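Local coordinates for 190aa long hypothetical protein (Pyrococcus horikoshii, PDB 2DDZ), which is of unknown function, a hexameric DUF366-family protein probably related in fold to class II tRNA synthetases, at residues E97-Y102 with L157-T162. Sequence-based numbering, arbitrary orientation.
Sequences ELLWNY and LGIDPT. With GAI (guanidine), chain S.
Ile159 packs against both Leu99 and Tyr102 where the C-terminal end of helix 81-100 meets the N-cap of helix 161-184, two helices of an alpha/beta fold built on a mixed, largely antiparallel sheet. The tight part is wholly apolar. CD1 of Ile159 lies 3.6 Å from CD2 of Leu99, the two side chains roughly perpendicular. With CG1 anti to its carbonyl carbon (chi1 -62°) and chi2 extended, Ile159 carries CD1 to Leu99 and past the Tyr102 ring, while CG2, anti to the backbone N, meets the far part of that ring. Ile159 CG2 approaches obliquely, 3.8 Å from Tyr102 CE2, and Ile159 CG1 is 3.9 Å from Tyr102 CD2. Further apolar residues extend the cluster: Phe164 and Ile104 pack on Ile159, Ile113 on Leu99, and the Phe164 and Tyr102 rings meet edge-to-face. The phenol OH of Tyr102 is hydrogen-bonded to Glu163 OE1, which ties the end of the ring to the first turn of helix 161-184. On the looser, more exposed side, Asp160 takes the N-cap position, its OD1 receiving a weak capping bond from Thr162 N (3.4 Å, with a bent N-H...O angle of 127°). Around the helix from Leu99, Trp100 serves a different surface: its ring meets Trp100 of the second subunit with planes at about 45°, and Glu97 OE2 forms a salt bridge with Arg108 NE of that subunit. A bound guanidine lies over one face of the Trp100 indole, its N1 3.3 Å above the ring plane, shifted from the ring centre toward its outer edge, and 3.4 Å from Trp100 CE3.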
loop_
_atom_site.group_PDB
_atom_site.type_symbol
_atom_site.label_atom_id
_atom_site.label_comp_id
_atom_site.label_asym_id
_atom_site.label_seq_id
_atom_site.Cartn_x
_atom_site.Cartn_y
_atom_site.Cartn_z
ATOM N N GLU E 97 -29.146 13.151 4.202
ATOM C CA GLU E 97 -30.263 12.266 4.535
ATOM C C GLU E 97 -30.843 12.674 5.892
ATOM O O GLU E 97 -32.053 12.683 6.091
ATOM C CB GLU E 97 -29.770 10.823 4.627
ATOM C CG GLU E 97 -29.522 10.131 3.301
ATOM C CD GLU E 97 -28.601 8.922 3.442
ATOM O OE1 GLU E 97 -28.576 8.317 4.537
ATOM O OE2 GLU E 97 -27.912 8.571 2.457
ATOM N N LEU E 98 -29.955 13.008 6.821
ATOM C CA LEU E 98 -30.348 13.400 8.162
ATOM C C LEU E 98 -31.169 14.691 8.221
ATOM O O LEU E 98 -32.051 14.833 9.064
ATOM C CB LEU E 98 -29.101 13.548 9.038
ATOM C CG LEU E 98 -29.378 13.982 10.479
ATOM C CD1 LEU E 98 -30.295 12.957 11.140
ATOM C CD2 LEU E 98 -28.070 14.118 11.255
ATOM N N LEU E 99 -30.872 15.636 7.339
ATOM C CA LEU E 99 -31.602 16.897 7.330
ATOM C C LEU E 99 -33.035 16.657 6.886
ATOM O O LEU E 99 -33.934 17.413 7.232
ATOM C CB LEU E 99 -30.904 17.911 6.420
ATOM C CG LEU E 99 -29.599 18.493 6.979
ATOM C CD1 LEU E 99 -28.904 19.324 5.927
ATOM C CD2 LEU E 99 -29.909 19.342 8.192
ATOM N N TRP E 100 -33.243 15.588 6.126
ATOM C CA TRP E 100 -34.585 15.236 5.678
ATOM C C TRP E 100 -35.484 14.857 6.852
ATOM O O TRP E 100 -36.674 15.156 6.837
ATOM C CB TRP E 100 -34.531 14.080 4.680
ATOM C CG TRP E 100 -34.240 14.533 3.296
ATOM C CD1 TRP E 100 -33.021 14.585 2.682
ATOM C CD2 TRP E 100 -35.186 15.052 2.355
ATOM N NE1 TRP E 100 -33.148 15.105 1.414
ATOM C CE2 TRP E 100 -34.467 15.400 1.186
ATOM C CE3 TRP E 100 -36.572 15.260 2.385
ATOM C CZ2 TRP E 100 -35.094 15.947 0.055
ATOM C CZ3 TRP E 100 -37.192 15.803 1.262
ATOM C CH2 TRP E 100 -36.451 16.139 0.113
ATOM N N ASN E 101 -34.917 14.202 7.865
ATOM C CA ASN E 101 -35.692 13.801 9.037
ATOM C C ASN E 101 -35.986 15.023 9.903
ATOM O O ASN E 101 -36.606 14.934 10.964
ATOM C CB ASN E 101 -34.941 12.722 9.834
ATOM C CG ASN E 101 -34.744 11.436 9.034
ATOM O OD1 ASN E 101 -35.413 11.209 8.024
ATOM N ND2 ASN E 101 -33.827 10.587 9.492
ATOM N N TYR E 102 -35.517 16.170 9.434
ATOM C CA TYR E 102 -35.763 17.426 10.115
ATOM C C TYR E 102 -36.722 18.221 9.232
ATOM O O TYR E 102 -37.003 19.392 9.490
ATOM C CB TYR E 102 -34.474 18.213 10.304
ATOM C CG TYR E 102 -33.651 17.786 11.493
ATOM C CD1 TYR E 102 -32.847 16.648 11.443
ATOM C CD2 TYR E 102 -33.640 18.555 12.662
ATOM C CE1 TYR E 102 -32.044 16.288 12.523
ATOM C CE2 TYR E 102 -32.843 18.208 13.753
ATOM C CZ TYR E 102 -32.044 17.074 13.674
ATOM O OH TYR E 102 -31.242 16.744 14.740
ATOM N N LEU E 157 -32.979 27.396 9.290
ATOM C CA LEU E 157 -33.692 26.163 8.970
ATOM C C LEU E 157 -34.485 25.683 10.189
ATOM O O LEU E 157 -35.194 24.675 10.129
ATOM C CB LEU E 157 -32.712 25.065 8.533
ATOM C CG LEU E 157 -31.865 25.285 7.275
ATOM C CD1 LEU E 157 -30.920 24.107 7.124
ATOM C CD2 LEU E 157 -32.742 25.432 6.031
ATOM N N GLY E 158 -34.355 26.408 11.295
ATOM C CA GLY E 158 -35.070 26.041 12.503
ATOM C C GLY E 158 -34.527 24.804 13.194
ATOM O O GLY E 158 -35.273 24.052 13.825
ATOM N N ILE E 159 -33.223 24.579 13.070
ATOM C CA ILE E 159 -32.594 23.432 13.707
ATOM C C ILE E 159 -31.731 23.930 14.857
ATOM O O ILE E 159 -31.067 24.958 14.742
ATOM C CB ILE E 159 -31.708 22.656 12.718
ATOM C CG1 ILE E 159 -32.568 22.112 11.582
ATOM C CG2 ILE E 159 -30.994 21.509 13.435
ATOM C CD1 ILE E 159 -31.777 21.361 10.543
ATOM N N ASP E 160 -31.755 23.202 15.968
ATOM C CA ASP E 160 -30.965 23.564 17.137
ATOM C C ASP E 160 -29.555 22.987 17.008
ATOM O O ASP E 160 -29.378 21.772 16.929
ATOM C CB ASP E 160 -31.654 23.042 18.408
ATOM C CG ASP E 160 -30.778 23.150 19.646
ATOM O OD1 ASP E 160 -29.920 24.059 19.718
ATOM O OD2 ASP E 160 -30.964 22.324 20.565
ATOM N N PRO E 161 -28.531 23.861 16.984
ATOM C CA PRO E 161 -27.128 23.453 16.864
ATOM C C PRO E 161 -26.782 22.289 17.792
ATOM O O PRO E 161 -26.363 21.224 17.333
ATOM C CB PRO E 161 -26.368 24.724 17.230
ATOM C CG PRO E 161 -27.260 25.795 16.740
ATOM C CD PRO E 161 -28.632 25.319 17.166
ATOM N N THR E 162 -26.976 22.501 19.095
ATOM C CA THR E 162 -26.684 21.497 20.118
ATOM C C THR E 162 -27.303 20.127 19.843
ATOM O O THR E 162 -26.602 19.115 19.826
ATOM C CB THR E 162 -27.163 21.963 21.518
ATOM O OG1 THR E 162 -26.674 23.284 21.781
ATOM C CG2 THR E 162 -26.635 21.033 22.596
HETATM C C GAI S . -37.629 12.529 0.182
HETATM N N1 GAI S . -36.516 12.298 0.808
HETATM N N2 GAI S . -38.807 12.179 0.717
HETATM N N3 GAI S . -37.596 13.134 -1.032
#